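PDB 3ZH9: DNA polymerase III subunit delta from Bacillus subtilis, which serves as a component of the clamp-loader complex and probably acts as the wrench that opens the beta sliding clamp for loading onto primed DNA. Local coordinates for residues K149-F154 with H173-V178; S214-I219 with P286-L291; E221-I226 with M293-L298; N257-I262 with R305-Q310; K266-Q271 with A279-V284. One frame throughout, in Å; residues are numbered along the deposited sequence.

Interaction 1: residues K149-F154 with H173-V178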
# COMPACT_ATOMS: atom_id res chain seq x y z
N LYS A 149 4.37 14.22 1.60
CA LYS A 149 5.63 14.74 1.08
C LYS A 149 6.56 13.62 0.63
O LYS A 149 7.19 13.71 -0.42
CB LYS A 149 6.33 15.62 2.11
CG LYS A 149 7.70 16.11 1.67
N GLU A 150 6.64 12.56 1.44
CA GLU A 150 7.48 11.41 1.11
C GLU A 150 6.99 10.76 -0.18
O GLU A 150 7.78 10.27 -0.98
CB GLU A 150 7.48 10.40 2.25
CG GLU A 150 8.18 10.89 3.51
CD GLU A 150 7.88 10.03 4.74
OE1 GLU A 150 6.74 9.54 4.86
OE2 GLU A 150 8.78 9.87 5.58
N THR A 151 5.67 10.77 -0.36
CA THR A 151 5.06 10.15 -1.52
C THR A 151 5.45 10.88 -2.80
O THR A 151 5.69 10.25 -3.82
CB THR A 151 3.52 10.03 -1.36
OG1 THR A 151 3.22 9.28 -0.19
CG2 THR A 151 2.92 9.31 -2.55
N THR A 152 5.55 12.20 -2.73
CA THR A 152 6.06 12.98 -3.85
C THR A 152 7.51 12.64 -4.23
O THR A 152 7.83 12.41 -5.39
CB THR A 152 5.92 14.49 -3.59
OG1 THR A 152 4.54 14.81 -3.42
CG2 THR A 152 6.47 15.30 -4.76
N ASP A 153 8.41 12.59 -3.25
CA ASP A 153 9.80 12.20 -3.53
C ASP A 153 9.87 10.79 -4.11
O ASP A 153 10.61 10.53 -5.05
CB ASP A 153 10.68 12.30 -2.27
CG ASP A 153 10.79 13.71 -1.74
OD1 ASP A 153 10.36 14.66 -2.44
OD2 ASP A 153 11.33 13.88 -0.62
N PHE A 154 9.11 9.87 -3.54
CA PHE A 154 9.06 8.53 -4.10
C PHE A 154 8.69 8.54 -5.59
O PHE A 154 9.31 7.84 -6.38
CB PHE A 154 8.06 7.68 -3.33
CG PHE A 154 7.69 6.41 -4.03
CD1 PHE A 154 8.41 5.26 -3.83
CD2 PHE A 154 6.59 6.37 -4.88
CE1 PHE A 154 8.07 4.08 -4.48
CE2 PHE A 154 6.24 5.21 -5.53
CZ PHE A 154 6.98 4.06 -5.33
N HIS A 173 0.69 16.46 -8.39
CA HIS A 173 -0.63 16.33 -8.99
C HIS A 173 -0.99 14.86 -9.21
O HIS A 173 -2.12 14.44 -8.99
CB HIS A 173 -0.72 17.09 -10.30
CG HIS A 173 -2.13 17.28 -10.76
ND1 HIS A 173 -2.61 16.75 -11.93
CD2 HIS A 173 -3.17 17.91 -10.17
CE1 HIS A 173 -3.89 17.06 -12.06
NE2 HIS A 173 -4.25 17.77 -11.01
N LEU A 174 -0.00 14.08 -9.64
CA LEU A 174 -0.20 12.65 -9.85
C LEU A 174 -0.62 11.99 -8.54
O LEU A 174 -1.58 11.23 -8.49
CB LEU A 174 1.09 12.01 -10.39
CG LEU A 174 1.00 10.48 -10.45
CD1 LEU A 174 -0.23 10.06 -11.23
CD2 LEU A 174 2.24 9.91 -11.09
N VAL A 175 0.13 12.28 -7.49
CA VAL A 175 -0.16 11.74 -6.16
C VAL A 175 -1.58 12.12 -5.69
O VAL A 175 -2.29 11.30 -5.11
CB VAL A 175 0.91 12.21 -5.15
CG1 VAL A 175 0.47 11.95 -3.68
CG2 VAL A 175 2.23 11.54 -5.47
N LEU A 176 -1.99 13.35 -5.94
CA LEU A 176 -3.35 13.78 -5.64
C LEU A 176 -4.40 12.94 -6.39
O LEU A 176 -5.41 12.52 -5.82
CB LEU A 176 -3.52 15.25 -6.04
CG LEU A 176 -4.95 15.81 -6.01
CD1 LEU A 176 -5.34 16.17 -4.59
CD2 LEU A 176 -5.09 17.04 -6.90
N LEU A 177 -4.16 12.72 -7.68
CA LEU A 177 -5.14 12.08 -8.56
C LEU A 177 -5.41 10.64 -8.15
O LEU A 177 -6.53 10.15 -8.28
CB LEU A 177 -4.66 12.11 -10.02
CG LEU A 177 -4.73 13.45 -10.75
CD1 LEU A 177 -4.00 13.35 -12.09
CD2 LEU A 177 -6.17 13.92 -10.94
N VAL A 178 -4.39 9.95 -7.66
CA VAL A 178 -4.56 8.55 -7.35
C VAL A 178 -4.69 8.35 -5.85
O VAL A 178 -4.61 7.23 -5.35
CB VAL A 178 -3.44 7.67 -7.94
CG1 VAL A 178 -3.42 7.84 -9.47
CG2 VAL A 178 -2.09 8.01 -7.32

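Interaction 2: residues S214-I219 with P286-L291. With SO4 (sulfate ion), chain E.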
# COMPACT_ATOMS: atom_id res chain seq x y z
N SER A 214 -9.02 9.12 -9.67
CA SER A 214 -9.61 7.88 -9.19
C SER A 214 -11.02 8.09 -8.61
O SER A 214 -11.37 9.18 -8.15
CB SER A 214 -8.70 7.20 -8.15
OG SER A 214 -8.79 7.86 -6.90
N LEU A 215 -11.84 7.04 -8.66
CA LEU A 215 -13.17 7.06 -8.06
C LEU A 215 -13.10 7.42 -6.58
O LEU A 215 -13.88 8.22 -6.08
CB LEU A 215 -13.83 5.68 -8.23
CG LEU A 215 -15.26 5.46 -7.73
CD1 LEU A 215 -16.21 6.49 -8.31
CD2 LEU A 215 -15.71 4.06 -8.11
N GLU A 216 -12.13 6.82 -5.89
CA GLU A 216 -11.96 7.05 -4.46
C GLU A 216 -11.54 8.50 -4.19
O GLU A 216 -11.94 9.10 -3.19
CB GLU A 216 -10.91 6.09 -3.88
CG GLU A 216 -10.65 6.30 -2.40
CD GLU A 216 -9.57 5.37 -1.85
OE1 GLU A 216 -8.37 5.63 -2.10
OE2 GLU A 216 -9.92 4.39 -1.15
N GLN A 217 -10.74 9.07 -5.08
CA GLN A 217 -10.38 10.47 -4.93
C GLN A 217 -11.60 11.36 -5.21
O GLN A 217 -11.83 12.37 -4.53
CB GLN A 217 -9.21 10.83 -5.85
CG GLN A 217 -9.10 12.32 -6.14
CD GLN A 217 -8.61 13.10 -4.95
OE1 GLN A 217 -8.01 12.52 -4.04
NE2 GLN A 217 -8.85 14.40 -4.94
N ASN A 218 -12.38 10.97 -6.22
CA ASN A 218 -13.61 11.70 -6.53
C ASN A 218 -14.56 11.72 -5.33
O ASN A 218 -15.11 12.77 -4.98
CB ASN A 218 -14.29 11.13 -7.78
CG ASN A 218 -13.77 11.76 -9.06
OD1 ASN A 218 -13.60 12.98 -9.15
ND2 ASN A 218 -13.49 10.94 -10.06
N ILE A 219 -14.75 10.56 -4.70
CA ILE A 219 -15.57 10.46 -3.48
C ILE A 219 -15.04 11.40 -2.41
O ILE A 219 -15.81 12.16 -1.80
CB ILE A 219 -15.60 9.02 -2.91
CG1 ILE A 219 -16.23 8.04 -3.91
CG2 ILE A 219 -16.30 8.98 -1.55
CD1 ILE A 219 -17.41 8.61 -4.66
N PRO A 286 -1.63 5.75 6.27
CA PRO A 286 -1.53 7.07 6.92
C PRO A 286 -1.89 8.23 5.99
O PRO A 286 -2.42 9.24 6.45
CB PRO A 286 -0.04 7.15 7.30
CG PRO A 286 0.41 5.74 7.39
CD PRO A 286 -0.37 5.00 6.34
N PHE A 287 -1.60 8.08 4.70
CA PHE A 287 -1.94 9.11 3.72
C PHE A 287 -3.44 9.37 3.72
O PHE A 287 -3.90 10.53 3.72
CB PHE A 287 -1.49 8.68 2.31
CG PHE A 287 -1.74 9.72 1.26
CD1 PHE A 287 -3.01 9.94 0.76
CD2 PHE A 287 -0.69 10.48 0.75
CE1 PHE A 287 -3.24 10.90 -0.21
CE2 PHE A 287 -0.90 11.44 -0.21
CZ PHE A 287 -2.18 11.65 -0.70
N ARG A 288 -4.21 8.29 3.73
CA ARG A 288 -5.67 8.37 3.71
C ARG A 288 -6.23 8.73 5.11
O ARG A 288 -7.26 9.41 5.24
CB ARG A 288 -6.26 7.05 3.17
CG ARG A 288 -7.77 7.03 3.12
CD ARG A 288 -8.33 6.18 1.97
NE ARG A 288 -9.79 6.20 1.99
CZ ARG A 288 -10.55 5.20 2.42
NH1 ARG A 288 -9.98 4.07 2.83
NH2 ARG A 288 -11.88 5.32 2.42
N VAL A 289 -5.53 8.31 6.16
CA VAL A 289 -5.93 8.70 7.51
C VAL A 289 -5.79 10.22 7.71
O VAL A 289 -6.66 10.87 8.29
CB VAL A 289 -5.14 7.95 8.59
CG1 VAL A 289 -5.34 8.60 9.96
CG2 VAL A 289 -5.52 6.46 8.61
N LYS A 290 -4.70 10.79 7.19
CA LYS A 290 -4.50 12.24 7.28
C LYS A 290 -5.66 13.02 6.67
O LYS A 290 -6.15 13.99 7.26
CB LYS A 290 -3.17 12.65 6.62
CG LYS A 290 -2.86 14.12 6.77
CD LYS A 290 -3.02 14.55 8.23
CE LYS A 290 -3.10 16.06 8.37
N LEU A 291 -6.12 12.58 5.49
CA LEU A 291 -7.22 13.26 4.83
C LEU A 291 -8.52 13.11 5.63
O LEU A 291 -9.30 14.05 5.71
CB LEU A 291 -7.42 12.74 3.39
CG LEU A 291 -6.25 12.80 2.39
CD1 LEU A 291 -6.70 12.22 1.05
CD2 LEU A 291 -5.70 14.21 2.22
S SO4 E . -6.02 2.31 2.46
O1 SO4 E . -5.87 1.51 3.67
O2 SO4 E . -7.41 2.27 2.02
O3 SO4 E . -5.16 1.78 1.41
O4 SO4 E . -5.64 3.69 2.74

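Interaction 3: residues E221-I226 with M293-L298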
# COMPACT_ATOMS: atom_id res chain seq x y z
N GLU A 221 -13.36 14.11 -2.76
CA GLU A 221 -13.60 15.50 -3.18
C GLU A 221 -15.07 15.85 -3.09
O GLU A 221 -15.44 16.97 -2.71
CB GLU A 221 -13.11 15.73 -4.61
CG GLU A 221 -11.59 15.88 -4.73
CD GLU A 221 -11.05 17.05 -3.91
OE1 GLU A 221 -11.85 17.93 -3.51
OE2 GLU A 221 -9.82 17.09 -3.68
N LEU A 222 -15.92 14.90 -3.46
CA LEU A 222 -17.35 15.12 -3.37
C LEU A 222 -17.71 15.49 -1.94
O LEU A 222 -18.55 16.34 -1.70
CB LEU A 222 -18.10 13.85 -3.77
CG LEU A 222 -19.60 13.84 -3.49
CD1 LEU A 222 -20.27 15.00 -4.20
CD2 LEU A 222 -20.18 12.50 -3.94
N ILE A 223 -17.05 14.85 -0.97
CA ILE A 223 -17.36 15.11 0.42
C ILE A 223 -16.82 16.46 0.86
O ILE A 223 -17.46 17.17 1.64
CB ILE A 223 -16.88 13.96 1.35
CG1 ILE A 223 -17.76 12.73 1.15
CG2 ILE A 223 -16.96 14.39 2.82
CD1 ILE A 223 -17.11 11.43 1.63
N ASN A 224 -15.65 16.83 0.35
CA ASN A 224 -15.14 18.18 0.63
C ASN A 224 -16.09 19.26 0.15
O ASN A 224 -16.43 20.18 0.89
CB ASN A 224 -13.78 18.41 -0.01
CG ASN A 224 -12.65 18.02 0.90
OD1 ASN A 224 -12.82 17.89 2.11
ND2 ASN A 224 -11.47 17.84 0.32
N LYS A 225 -16.52 19.14 -1.10
CA LYS A 225 -17.39 20.12 -1.71
C LYS A 225 -18.70 20.24 -0.95
O LYS A 225 -19.21 21.34 -0.75
CB LYS A 225 -17.65 19.77 -3.17
CG LYS A 225 -16.40 19.82 -4.00
CD LYS A 225 -15.72 21.18 -3.85
CE LYS A 225 -14.29 21.14 -4.39
NZ LYS A 225 -13.59 22.45 -4.22
N ILE A 226 -19.22 19.11 -0.49
CA ILE A 226 -20.49 19.12 0.22
C ILE A 226 -20.38 19.81 1.58
O ILE A 226 -21.15 20.73 1.87
CB ILE A 226 -21.06 17.71 0.40
CG1 ILE A 226 -21.73 17.25 -0.90
CG2 ILE A 226 -22.08 17.70 1.53
CD1 ILE A 226 -22.08 15.77 -0.91
N MET A 293 -8.69 12.73 8.81
CA MET A 293 -8.54 13.59 9.97
C MET A 293 -8.96 15.01 9.63
O MET A 293 -9.62 15.67 10.43
CB MET A 293 -7.10 13.61 10.48
CG MET A 293 -6.63 12.33 11.16
SD MET A 293 -4.92 12.42 11.72
CE MET A 293 -5.12 13.31 13.26
N ASP A 294 -8.58 15.48 8.44
CA ASP A 294 -8.89 16.86 8.03
C ASP A 294 -10.40 17.01 7.90
O ASP A 294 -10.98 18.00 8.33
CB ASP A 294 -8.24 17.21 6.71
CG ASP A 294 -6.72 17.39 6.82
OD1 ASP A 294 -6.22 17.60 7.94
OD2 ASP A 294 -6.04 17.33 5.77
N GLN A 295 -11.02 16.01 7.29
CA GLN A 295 -12.46 16.06 7.09
C GLN A 295 -13.22 15.93 8.41
O GLN A 295 -14.26 16.56 8.59
CB GLN A 295 -12.90 14.98 6.11
CG GLN A 295 -12.60 15.33 4.66
CD GLN A 295 -13.17 14.33 3.68
OE1 GLN A 295 -13.18 13.12 3.94
NE2 GLN A 295 -13.65 14.82 2.55
N ALA A 296 -12.69 15.13 9.33
CA ALA A 296 -13.36 14.89 10.60
C ALA A 296 -13.57 16.20 11.37
O ALA A 296 -14.55 16.35 12.09
CB ALA A 296 -12.57 13.89 11.47
N ARG A 297 -12.63 17.13 11.21
CA ARG A 297 -12.75 18.44 11.86
C ARG A 297 -13.99 19.21 11.40
O ARG A 297 -14.48 20.09 12.11
CB ARG A 297 -11.49 19.29 11.63
CG ARG A 297 -10.24 18.66 12.22
CD ARG A 297 -9.26 19.71 12.76
NE ARG A 297 -8.66 19.22 13.99
CZ ARG A 297 -8.67 19.86 15.16
NH1 ARG A 297 -9.23 21.06 15.27
NH2 ARG A 297 -8.11 19.30 16.22
N LEU A 298 -14.50 18.89 10.23
CA LEU A 298 -15.58 19.67 9.66
C LEU A 298 -16.96 19.12 9.99
O LEU A 298 -17.96 19.73 9.63
CB LEU A 298 -15.40 19.76 8.15
CG LEU A 298 -14.00 20.21 7.70
CD1 LEU A 298 -13.94 20.28 6.19
CD2 LEU A 298 -13.63 21.56 8.32

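Interaction 4: residues N257-I262 with R305-Q310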
# COMPACT_ATOMS: atom_id res chain seq x y z
N ASN A 257 -17.88 4.01 3.21
CA ASN A 257 -16.55 3.68 3.73
C ASN A 257 -15.79 4.93 4.22
O ASN A 257 -15.03 4.87 5.19
CB ASN A 257 -15.70 2.98 2.66
CG ASN A 257 -16.29 1.65 2.19
OD1 ASN A 257 -17.02 0.97 2.93
ND2 ASN A 257 -15.97 1.26 0.96
N GLN A 258 -15.94 6.04 3.52
CA GLN A 258 -15.23 7.25 3.90
C GLN A 258 -15.83 7.86 5.16
O GLN A 258 -15.09 8.33 6.03
CB GLN A 258 -15.20 8.27 2.76
CG GLN A 258 -14.44 9.58 3.09
CD GLN A 258 -12.94 9.39 3.36
OE1 GLN A 258 -12.39 8.30 3.20
NE2 GLN A 258 -12.28 10.47 3.77
N PHE A 259 -17.15 7.84 5.26
CA PHE A 259 -17.79 8.42 6.44
C PHE A 259 -17.51 7.59 7.68
O PHE A 259 -17.28 8.14 8.74
CB PHE A 259 -19.29 8.62 6.22
CG PHE A 259 -19.62 9.96 5.61
CD1 PHE A 259 -19.37 11.13 6.31
CD2 PHE A 259 -20.13 10.04 4.34
CE1 PHE A 259 -19.64 12.38 5.75
CE2 PHE A 259 -20.42 11.29 3.77
CZ PHE A 259 -20.16 12.46 4.48
N ARG A 260 -17.49 6.27 7.54
CA ARG A 260 -17.06 5.42 8.64
C ARG A 260 -15.63 5.72 9.05
O ARG A 260 -15.33 5.80 10.23
CB ARG A 260 -17.24 3.93 8.30
CG ARG A 260 -18.72 3.48 8.36
CD ARG A 260 -18.86 1.95 8.33
NE ARG A 260 -18.27 1.40 7.13
CZ ARG A 260 -18.98 0.98 6.08
NH1 ARG A 260 -20.31 1.04 6.12
NH2 ARG A 260 -18.36 0.50 5.02
N LEU A 261 -14.75 5.90 8.07
CA LEU A 261 -13.37 6.27 8.35
C LEU A 261 -13.25 7.61 9.09
O LEU A 261 -12.44 7.75 10.01
CB LEU A 261 -12.57 6.35 7.06
CG LEU A 261 -11.09 6.67 7.23
CD1 LEU A 261 -10.38 5.70 8.16
CD2 LEU A 261 -10.41 6.72 5.85
N ILE A 262 -14.03 8.60 8.66
CA ILE A 262 -13.98 9.91 9.32
C ILE A 262 -14.41 9.78 10.79
O ILE A 262 -13.74 10.29 11.69
CB ILE A 262 -14.90 10.92 8.59
CG1 ILE A 262 -14.30 11.25 7.22
CG2 ILE A 262 -15.03 12.21 9.39
CD1 ILE A 262 -15.32 11.82 6.27
N ARG A 305 -22.78 10.21 12.82
CA ARG A 305 -23.64 9.10 13.19
C ARG A 305 -24.93 9.08 12.38
O ARG A 305 -25.37 8.02 11.95
CB ARG A 305 -23.97 9.14 14.68
CG ARG A 305 -22.81 8.77 15.57
CD ARG A 305 -23.09 9.17 17.02
NE ARG A 305 -22.04 8.73 17.95
CZ ARG A 305 -21.97 9.13 19.21
NH1 ARG A 305 -22.86 10.00 19.68
NH2 ARG A 305 -21.00 8.69 20.00
N LEU A 306 -25.54 10.24 12.18
CA LEU A 306 -26.74 10.37 11.35
C LEU A 306 -26.43 9.99 9.91
O LEU A 306 -27.17 9.22 9.29
CB LEU A 306 -27.26 11.81 11.39
CG LEU A 306 -27.64 12.29 12.80
CD1 LEU A 306 -27.97 13.78 12.83
CD2 LEU A 306 -28.80 11.46 13.36
N ILE A 307 -25.34 10.54 9.39
CA ILE A 307 -24.99 10.31 7.99
C ILE A 307 -24.76 8.82 7.77
O ILE A 307 -25.27 8.23 6.83
CB ILE A 307 -23.76 11.14 7.56
CG1 ILE A 307 -24.17 12.62 7.41
CG2 ILE A 307 -23.18 10.62 6.24
CD1 ILE A 307 -22.98 13.61 7.38
N ILE A 308 -24.02 8.20 8.69
CA ILE A 308 -23.75 6.79 8.60
C ILE A 308 -25.04 5.95 8.59
O ILE A 308 -25.19 5.07 7.75
CB ILE A 308 -22.77 6.34 9.73
CG1 ILE A 308 -21.36 6.82 9.39
CG2 ILE A 308 -22.80 4.82 9.91
CD1 ILE A 308 -20.44 6.91 10.58
N GLU A 309 -25.97 6.23 9.50
CA GLU A 309 -27.22 5.49 9.54
C GLU A 309 -28.06 5.73 8.27
O GLU A 309 -28.61 4.80 7.71
CB GLU A 309 -28.01 5.80 10.82
CG GLU A 309 -29.42 5.17 10.87
CD GLU A 309 -29.41 3.65 10.82
OE1 GLU A 309 -28.33 3.04 10.92
OE2 GLU A 309 -30.50 3.05 10.68
N GLN A 310 -28.14 6.98 7.82
CA GLN A 310 -28.78 7.27 6.54
C GLN A 310 -28.22 6.39 5.43
O GLN A 310 -28.97 5.88 4.59
CB GLN A 310 -28.59 8.75 6.17
CG GLN A 310 -29.45 9.71 6.96
CD GLN A 310 -29.11 11.17 6.67
OE1 GLN A 310 -28.09 11.47 6.07
NE2 GLN A 310 -29.98 12.07 7.10

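Interaction 5: residues K266-Q271 with A279-V284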
# COMPACT_ATOMS: atom_id res chain seq x y z
N LYS A 266 -11.94 10.62 13.81
CA LYS A 266 -12.34 11.69 14.73
C LYS A 266 -12.33 11.19 16.17
O LYS A 266 -11.85 11.86 17.08
CB LYS A 266 -13.72 12.24 14.37
CG LYS A 266 -14.15 13.48 15.16
CD LYS A 266 -15.60 13.85 14.83
CE LYS A 266 -15.99 15.20 15.43
NZ LYS A 266 -15.26 16.36 14.84
N TYR A 267 -12.86 9.98 16.37
CA TYR A 267 -12.91 9.35 17.69
C TYR A 267 -11.52 9.17 18.32
O TYR A 267 -11.31 9.48 19.50
CB TYR A 267 -13.61 7.99 17.57
CG TYR A 267 -13.62 7.21 18.87
CD1 TYR A 267 -14.55 7.50 19.87
CD2 TYR A 267 -12.70 6.20 19.09
CE1 TYR A 267 -14.55 6.78 21.07
CE2 TYR A 267 -12.69 5.48 20.28
CZ TYR A 267 -13.62 5.77 21.26
OH TYR A 267 -13.59 5.04 22.42
N PHE A 268 -10.57 8.68 17.54
CA PHE A 268 -9.22 8.48 18.07
C PHE A 268 -8.42 9.78 18.12
O PHE A 268 -7.64 9.97 19.04
CB PHE A 268 -8.48 7.42 17.27
CG PHE A 268 -9.01 6.03 17.47
CD1 PHE A 268 -8.93 5.41 18.71
CD2 PHE A 268 -9.60 5.35 16.43
CE1 PHE A 268 -9.41 4.12 18.90
CE2 PHE A 268 -10.09 4.05 16.61
CZ PHE A 268 -10.00 3.44 17.85
N ALA A 269 -8.61 10.67 17.15
CA ALA A 269 -7.95 11.98 17.18
C ALA A 269 -8.31 12.77 18.44
O ALA A 269 -7.46 13.45 19.02
CB ALA A 269 -8.27 12.79 15.93
N GLU A 270 -9.57 12.68 18.87
CA GLU A 270 -10.02 13.48 20.00
C GLU A 270 -9.49 12.97 21.34
O GLU A 270 -9.66 13.62 22.37
CB GLU A 270 -11.54 13.63 20.01
CG GLU A 270 -12.02 14.51 18.85
CD GLU A 270 -13.43 15.05 19.02
OE1 GLU A 270 -14.16 14.55 19.91
OE2 GLU A 270 -13.81 15.97 18.26
N GLN A 271 -8.83 11.82 21.31
CA GLN A 271 -8.11 11.30 22.47
C GLN A 271 -6.61 11.53 22.32
O GLN A 271 -5.81 10.93 23.04
CB GLN A 271 -8.38 9.82 22.64
CG GLN A 271 -9.75 9.44 22.19
CD GLN A 271 -10.15 8.08 22.67
OE1 GLN A 271 -10.95 7.95 23.59
NE2 GLN A 271 -9.59 7.04 22.05
N ALA A 279 -3.59 5.06 11.88
CA ALA A 279 -3.42 4.25 10.69
C ALA A 279 -3.17 2.80 11.09
O ALA A 279 -3.75 1.87 10.51
CB ALA A 279 -2.28 4.77 9.82
N SER A 280 -2.30 2.58 12.07
CA SER A 280 -1.97 1.20 12.42
C SER A 280 -3.11 0.53 13.18
O SER A 280 -3.33 -0.66 13.03
CB SER A 280 -0.62 1.09 13.16
OG SER A 280 -0.60 1.88 14.33
N ASN A 281 -3.84 1.30 13.99
CA ASN A 281 -5.03 0.78 14.65
C ASN A 281 -6.11 0.41 13.64
O ASN A 281 -6.74 -0.65 13.75
CB ASN A 281 -5.57 1.79 15.68
CG ASN A 281 -6.79 1.27 16.43
OD1 ASN A 281 -7.88 1.18 15.87
ND2 ASN A 281 -6.61 0.94 17.70
N LEU A 282 -6.32 1.26 12.64
CA LEU A 282 -7.35 1.03 11.62
C LEU A 282 -6.91 0.13 10.48
O LEU A 282 -7.73 -0.33 9.68
CB LEU A 282 -7.84 2.37 11.07
CG LEU A 282 -8.53 3.21 12.14
CD1 LEU A 282 -9.22 4.41 11.52
CD2 LEU A 282 -9.52 2.35 12.92
N LYS A 283 -5.60 -0.11 10.39
CA LYS A 283 -5.02 -0.78 9.24
C LYS A 283 -5.42 -0.04 7.98
O LYS A 283 -5.89 -0.63 7.01
CB LYS A 283 -5.45 -2.26 9.17
CG LYS A 283 -5.31 -3.02 10.49
CD LYS A 283 -3.87 -3.04 10.99
N VAL A 284 -5.26 1.28 8.01
CA VAL A 284 -5.46 2.14 6.84
C VAL A 284 -4.17 2.92 6.60
O VAL A 284 -3.48 3.30 7.55
CB VAL A 284 -6.64 3.13 7.03
CG1 VAL A 284 -6.71 4.13 5.87
CG2 VAL A 284 -7.95 2.39 7.15

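Interaction 1: residues K149-F154 with H173-V178
Thr151 OG1 hydrogen-bonds to Asn147 O, just ahead of the start of helix 148-160, which is consistent with the methyl of the threonine, not its hydroxyl, facing Val175. The contact lies in the small helical domain that follows the parallel sheet, probably the counterpart of the lid of an AAA+ module, and it joins helix 148-160 to helix 168-177. With the hydroxyl tied to the backbone, the methyl CG2, anti to the backbone N (chi1, measured to OG1, -58°), reaches toward Val175. It is a worked example of a beta-branched polar residue used twice: the oxygen bonds to the residue ahead of the helix, while the methyl packs on the neighbouring helix. The CA atoms of Thr152 and Val175 approach to 6.7 Å, consistent with the short side chains here. Thr151 also leans on Ile185 of helix 182-195, which brings a third helix to this buried spot. Thr151 CG2 meets both branches of the valine almost equally, 3.7 Å from Val175 CG2 and 3.8 Å from Val175 CG1.

Interaction 2: residues S214-I219 with P286-L291
Glu216 and Arg288 carry nearly all of this contact, reaching toward each other from helix 215-227 and helix 286-296. The acid runs extended, CG anti to the backbone N (chi1 178°), which brings OE2 over one face of the arginine head, toward its rim. Glu216 OE2 lies 3.6 Å from Arg288 NE, a long salt bridge, and the carboxylate and guanidinium planes are only 13° apart. Because the oxygen sits well above the guanidinium plane, no N-H points at it: the pair illustrates attraction by charge alone rather than by the familiar in-plane fork. Both groups have hydrogen-bond partners outside the pair. Glu216 OE1 is held by His181 NE2 and Asn179 ND2, whereas Arg288 NH2 makes a weak bond to Gln258 OE1. At the edge of the guanidinium, Arg288 NH1 gives a weak bond of 3.2 Å to O2 of a sulfate, probably from the crystallisation liquor, which His285 N also holds. A leucine in place of Arg288 would probably leave the Glu216 carboxylate without its opposite charge and the sulfate with one fewer donor. Ser214, two residues before Glu216, is the N-cap of its helix, and its OG accepts from Gln217 N at 2.9 Å. A long ion pair, one oxygen over the guanidinium face, thus bridges two helices of the all-helical C-terminal collar domain of delta.

Interaction 3: residues E221-I226 with M293-L298
Helices 215-227 and 286-296 come together where the CA atoms of Asn224 and Gln295 stand 7.3 Å apart. Across this distance Gln295 sends an extended chain (chi2 -174°) whose amide ends between two neighbours of the opposing helix. Gln295 NE2 donates to Asn224 OD1 at 3.2 Å with a nearly straight N-H...O angle of 161°. The two amide planes stand 87° apart. Asn224 OD1 lies close to the plane of the glutamine amide, whereas Gln295 NE2 sits above the asparagine carbonyl plane, away from its lone pairs. Over one face of the glutamine amide lies a methyl, Ile223 CG2, 3.3 Å from Gln295 NE2. NE2 also makes a weak bond to Phe220 O, and OE1 accepts from Gln258 NE2 of helix 248-269. A leucine in place of Gln295 would probably leave Asn224 OD1 and Gln258 NE2 without this partner. Gln295 is buried, and both ends of its amide are bonded, which links three helices at once.

Interaction 4: residues N257-I262 with R305-Q310
Phe259 and Ile307 form the tight half of this contact between helices 248-269 and 301-319. The methyl Ile307 CG2 sits over the centre of the phenylalanine ring, 3.5 Å from the Phe259 centroid and 8° off its normal, a CH-pi contact over the face. A chi1 of -74°, measured to CG1, leaves CG2 trans to N and places that methyl over the ring, while Ile307 CD1 reaches 3.9 Å from Phe259 CE1. The CA atoms of Phe259 and Ile308 are 6.5 Å apart, and the local axes, at 152°, run roughly antiparallel. Toward solvent the fit relaxes. Ile308 turns its end across the backbone, CD1 lying 3.9 Å from Phe259 O, and Arg260 offers little more than its aliphatic stem: Arg260 CG is 4.4 Å from Ile308 CG1, with the residue otherwise exposed. The helix pair thus grades from a methyl over an aromatic face inside to looser aliphatic contacts outside. Phe299 meets the Phe259 ring edge-to-face, and Ile223 of helix 215-227 touches it too. Beyond Ile307 stand Phe332 and Leu336 of helix 325-338, and the inner side of the contact faces the interior of the C-terminal helical domain.

Interaction 5: residues K266-Q271 with A279-V284
Phe268 and Asn281 mark the nearest backbone approach of the two segments, a wide 9.4 Å between CA atoms, near the ends of helices 248-269 and 275-282. The ring of Phe268 reaches across part of that distance, and the side chains of the other helix meet it. A trans chi1 of -178° extends the Asn281 amide toward the ring, and Asn281 OD1 lies 3.7 Å from Phe268 CZ. Ring and amide planes are 52° apart, an oblique approach. Leu282 CD2 adds an apolar touch at 4.1 Å from Phe268 CE2. Behind the ring, Tyr267 CD2 stands 3.8 Å over the centre of one Phe268 face, so the aromatic is backed by its own neighbour. Helix 275-282 closes at Lys283, whose positive phi (55°) goes with a 3.0 Å bond from Val284 N to Ala279 O, the six-to-one link seen in Schellman motifs. Taken together, this is local packing at a helix-loop-helix step on the surface of the C-terminal domain of delta.

Overall arrangement
Interactions 2 to 5 lie together in the C-terminal helical domain, whereas interaction 1 belongs to the preceding small helical domain. The two domains meet where interactions 1 and 2, with centres 12 Å apart, touch: Leu177 O and Ser214 N are 3.0 Å apart, and Val175 CG1 packs 3.8 Å from Phe287 CE2. Interactions 2 and 3 are successive stations, 11 Å apart, on the same pair of helices. Gln258, of interaction 4, bonds weakly to Arg288 through OE1, and its NE2 lies 2.8 Å from Gln295 OE1. Interaction 5, nested in sequence within the loops closed by 2, 3 and 4, joins interaction 4 through Leu261 and Leu282 and interaction 3 through Lys266. The sulfate sits at interaction 2.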